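Local coordinates for protein cryptic loci regulator 2 (Schizosaccharomyces pombe 972h-, PDB 5IKJ) that promotes transcriptional silencing at heterochromatic loci, acting upstream of histone deacetylases within the SHREC complex and supporting proper nucleosome positioning, at residues T198-E201 with S202-C205; D347-E350 with P351-H354. All coordinates share one frame; numbering follows the deposited sequence.

In the fold
Contact 1 and contact 2 are two short local units from distant parts of the chain, both near its surface: their centres lie 22 Å apart, while their nearest atoms come within about 5 Å without touching. D347, at the start of contact 2, rests on L197, the residue just before T198, so the two loops are neighbours in space. Their outlooks differ. Contact 1 leads into the zinc site, to which it supplies C204 with SG 2.2 Å from the zinc ion. Contact 2 instead faces another protein chain: 348-349 pairs with a strand of that chain, whereas strand 353-355 lies beside strand 133-135 of its own.

Contact 1: T198-E201 with S202-C205; sequences TRNE and STCC. With ZN (zinc ion), chain C.
N200 and T203 close a beta turn over E201 and S202, as the bond from T203 N to N200 O (3.3 Å) and the backbone angles of the two central residues, near those of type I, indicate. A second hydrogen bond, from backbone to side chain, makes this an Asx turn as well: S202 N gives its hydrogen to N200 OD1 at 3.1 Å. Both bonds are nearly straight, 171° at the hydrogen, yet S202 N stands 63° above the plane of the side-chain carbonyl. N200 CG is anti to the backbone N (chi1 -178°), which carries the amide alongside the start of the turn and brings OD1 within bonding distance of S202 N.

The side-chain packing is looser. T203 CG2 lies 4.0 Å from N200 ND2, and S202 CB is 3.6 Å from N200 OD1. T203 OG1 has its stronger partner outside the turn, in D196, and N200 O also receives W192 NE1, so this one carbonyl ties the turn to the preceding helix. With an alanine at N200, S202 N would probably lose its side-chain acceptor and the Asx turn with it, while T203 CG2 would keep CB and the backbone O to rest against but not the amide.

One residue past the turn, C204 SG binds the zinc ion, and H189, C206 and C209 complete a site of three cysteines and one histidine.

The turn therefore bridges helix 183-195, which supplies H189 and W192, and helix 207-210, which holds C209; just beyond it, C205 packs on R217, K218 and Q221 of helix 214-237.

Contact 2: D347-E350 with P351-H354; sequences DMEE and PKFH
E349 and K352 form a salt bridge between residues i and i+3, spanning the link from strand 348-349 to strand 353-355. The two side chains cross at a slant, the ammonium coming up to both carboxylate oxygens. E349 is extended beyond CG, whereas K352 curls at its last two torsions (chi3 -56°, chi4 -64°), and this double bend turns the ammonium back to the carboxylate. K352 NZ stands 3.2 Å from E349 OE1 and equally far from E349 OE2; both hydrogen bonds are weak, so the attraction is probably mostly electrostatic. The carbon next to the ammonium is drawn in too, K352 CE lying 3.3 Å from E349 OE2, which makes this pair the close part of the contact.

Neighbours place the unit in the fold. K352 CB sits over one face of the F353 ring, offset toward its rim and 4.2 Å above the plane. F353, buried, packs on I133 and L135 and meets F68 edge-to-face; K352 and H354 exchange backbone hydrogen bonds with I133, consistent with parallel pairing of 353-355 and 133-135. M348 and E349 pair in antiparallel fashion with a strand of another protein chain, a basic side chain of which packs on E349 and would probably add to the positive field around its carboxylate. P351 touches the backbone of that chain.

The loose side belongs to E350, which is exposed. Its chain is bent at chi2 (-82°) and turns toward the CD corner of the following proline, where E350 OE1 comes 3.5 Å from P351 CD, a van der Waals contact rather than a polar bond.

Contact 1: T198-E201 with S202-C205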
loop_
_atom_site.group_PDB
_atom_site.type_symbol
_atom_site.label_atom_id
_atom_site.label_comp_id
_atom_site.label_asym_id
_atom_site.label_seq_id
_atom_site.Cartn_x
_atom_site.Cartn_y
_atom_site.Cartn_z
ATOM N N THR A 198 17.925 12.214 2.481
ATOM C CA THR A 198 18.257 13.533 3.003
ATOM C C THR A 198 19.084 13.467 4.279
ATOM O O THR A 198 19.529 14.512 4.767
ATOM C CB THR A 198 16.979 14.339 3.267
ATOM O OG1 THR A 198 16.232 13.727 4.326
ATOM C CG2 THR A 198 16.118 14.407 2.012
ATOM N N ARG A 199 19.302 12.271 4.828
ATOM C CA ARG A 199 20.096 12.102 6.044
ATOM C C ARG A 199 19.565 12.987 7.168
ATOM O O ARG A 199 20.320 13.523 7.982
ATOM C CB ARG A 199 21.574 12.383 5.766
ATOM C CG ARG A 199 22.083 11.647 4.536
ATOM C CD ARG A 199 23.589 11.734 4.361
ATOM N NE ARG A 199 24.002 11.033 3.148
ATOM C CZ ARG A 199 25.262 10.841 2.772
ATOM N NH1 ARG A 199 26.264 11.296 3.515
ATOM N NH2 ARG A 199 25.521 10.190 1.647
ATOM N N ASN A 200 18.243 13.137 7.211
ATOM C CA ASN A 200 17.582 13.930 8.239
ATOM C C ASN A 200 17.340 13.048 9.459
ATOM O O ASN A 200 16.628 12.042 9.375
ATOM C CB ASN A 200 16.268 14.509 7.712
ATOM C CG ASN A 200 15.557 15.376 8.735
ATOM O OD1 ASN A 200 16.045 15.571 9.849
ATOM N ND2 ASN A 200 14.402 15.914 8.355
ATOM N N GLU A 201 17.933 13.434 10.591
ATOM C CA GLU A 201 17.873 12.617 11.796
ATOM C C GLU A 201 16.462 12.507 12.361
ATOM O O GLU A 201 16.209 11.628 13.192
ATOM C CB GLU A 201 18.811 13.197 12.855
ATOM C CG GLU A 201 20.256 13.330 12.389
ATOM C CD GLU A 201 20.811 14.728 12.584
ATOM O OE1 GLU A 201 20.438 15.387 13.577
ATOM O OE2 GLU A 201 21.619 15.169 11.739
ATOM N N SER A 202 15.540 13.371 11.933
ATOM C CA SER A 202 14.194 13.388 12.488
ATOM C C SER A 202 13.286 12.315 11.901
ATOM O O SER A 202 12.197 12.091 12.439
ATOM C CB SER A 202 13.557 14.761 12.265
ATOM O OG SER A 202 14.273 15.773 12.949
ATOM N N THR A 203 13.698 11.650 10.823
ATOM C CA THR A 203 12.868 10.653 10.164
ATOM C C THR A 203 13.188 9.230 10.603
ATOM O O THR A 203 12.598 8.286 10.070
ATOM C CB THR A 203 13.021 10.759 8.642
ATOM O OG1 THR A 203 14.265 10.176 8.239
ATOM C CG2 THR A 203 12.985 12.217 8.198
ATOM N N CYS A 204 14.099 9.053 11.556
ATOM C CA CYS A 204 14.466 7.727 12.035
ATOM C C CYS A 204 13.557 7.309 13.183
ATOM O O CYS A 204 13.222 8.117 14.053
ATOM C CB CYS A 204 15.926 7.704 12.493
ATOM S SG CYS A 204 16.543 6.057 12.931
ATOM N N CYS A 205 13.166 6.036 13.181
ATOM C CA CYS A 205 12.303 5.485 14.217
ATOM C C CYS A 205 13.074 4.816 15.346
ATOM O O CYS A 205 12.451 4.338 16.300
ATOM C CB CYS A 205 11.332 4.465 13.611
ATOM S SG CYS A 205 10.374 5.067 12.206
HETATM ZN ZN ZN C . 18.212 6.264 14.396
#

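Contact 2: D347-E350 with P351-H354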
loop_
_atom_site.group_PDB
_atom_site.type_symbol
_atom_site.label_atom_id
_atom_site.label_comp_id
_atom_site.label_asym_id
_atom_site.label_seq_id
_atom_site.Cartn_x
_atom_site.Cartn_y
_atom_site.Cartn_z
ATOM N N ASP A 347 15.832 11.673 -6.935
ATOM C CA ASP A 347 15.800 10.579 -5.973
ATOM C C ASP A 347 15.137 9.327 -6.537
ATOM O O ASP A 347 14.779 8.426 -5.771
ATOM C CB ASP A 347 15.081 11.022 -4.697
ATOM C CG ASP A 347 15.862 12.059 -3.913
ATOM O OD1 ASP A 347 17.074 12.220 -4.172
ATOM O OD2 ASP A 347 15.265 12.709 -3.030
ATOM N N MET A 348 14.968 9.252 -7.855
ATOM C CA MET A 348 14.331 8.117 -8.504
ATOM C C MET A 348 15.220 7.620 -9.634
ATOM O O MET A 348 16.143 8.308 -10.073
ATOM C CB MET A 348 12.937 8.486 -9.037
ATOM C CG MET A 348 11.875 8.579 -7.950
ATOM S SD MET A 348 10.210 8.882 -8.579
ATOM C CE MET A 348 10.230 10.660 -8.802
ATOM N N GLU A 349 14.934 6.408 -10.100
ATOM C CA GLU A 349 15.759 5.767 -11.115
ATOM C C GLU A 349 14.992 4.585 -11.690
ATOM O O GLU A 349 13.906 4.235 -11.222
ATOM C CB GLU A 349 17.102 5.314 -10.534
ATOM C CG GLU A 349 17.004 4.104 -9.611
ATOM C CD GLU A 349 18.294 3.834 -8.861
ATOM O OE1 GLU A 349 19.280 4.569 -9.084
ATOM O OE2 GLU A 349 18.324 2.887 -8.048
ATOM N N GLU A 350 15.575 3.974 -12.719
ATOM C CA GLU A 350 15.013 2.758 -13.279
ATOM C C GLU A 350 15.300 1.579 -12.350
ATOM O O GLU A 350 16.306 1.575 -11.635
ATOM C CB GLU A 350 15.606 2.485 -14.659
ATOM C CG GLU A 350 15.154 3.454 -15.740
ATOM C CD GLU A 350 13.801 3.095 -16.326
ATOM O OE1 GLU A 350 13.425 1.903 -16.290
ATOM O OE2 GLU A 350 13.108 4.007 -16.827
ATOM N N PRO A 351 14.435 0.566 -12.336
ATOM C CA PRO A 351 14.688 -0.600 -11.481
ATOM C C PRO A 351 16.097 -1.139 -11.684
ATOM O O PRO A 351 16.523 -1.408 -12.809
ATOM C CB PRO A 351 13.622 -1.605 -11.927
ATOM C CG PRO A 351 12.527 -0.773 -12.487
ATOM C CD PRO A 351 13.181 0.431 -13.099
ATOM N N LYS A 352 16.827 -1.288 -10.578
ATOM C CA LYS A 352 18.225 -1.695 -10.623
ATOM C C LYS A 352 18.440 -3.155 -10.249
ATOM O O LYS A 352 19.398 -3.769 -10.731
ATOM C CB LYS A 352 19.060 -0.816 -9.684
ATOM C CG LYS A 352 20.553 -0.826 -9.982
ATOM C CD LYS A 352 21.379 -0.402 -8.772
ATOM C CE LYS A 352 20.978 0.967 -8.232
ATOM N NZ LYS A 352 21.235 2.069 -9.199
ATOM N N PHE A 353 17.580 -3.724 -9.411
ATOM C CA PHE A 353 17.718 -5.098 -8.949
ATOM C C PHE A 353 16.572 -5.934 -9.503
ATOM O O PHE A 353 15.407 -5.530 -9.416
ATOM C CB PHE A 353 17.724 -5.161 -7.420
ATOM C CG PHE A 353 18.750 -4.269 -6.776
ATOM C CD1 PHE A 353 20.085 -4.635 -6.739
ATOM C CD2 PHE A 353 18.374 -3.069 -6.196
ATOM C CE1 PHE A 353 21.028 -3.817 -6.143
ATOM C CE2 PHE A 353 19.312 -2.246 -5.598
ATOM C CZ PHE A 353 20.640 -2.621 -5.570
ATOM N N HIS A 354 16.904 -7.092 -10.070
ATOM C CA HIS A 354 15.919 -7.984 -10.664
ATOM C C HIS A 354 16.161 -9.407 -10.180
ATOM O O HIS A 354 17.204 -9.725 -9.602
ATOM C CB HIS A 354 15.971 -7.932 -12.197
ATOM C CG HIS A 354 15.735 -6.567 -12.765
ATOM N ND1 HIS A 354 16.595 -5.513 -12.549
ATOM C CD2 HIS A 354 14.734 -6.084 -13.539
ATOM C CE1 HIS A 354 16.135 -4.438 -13.165
ATOM N NE2 HIS A 354 15.007 -4.758 -13.774
#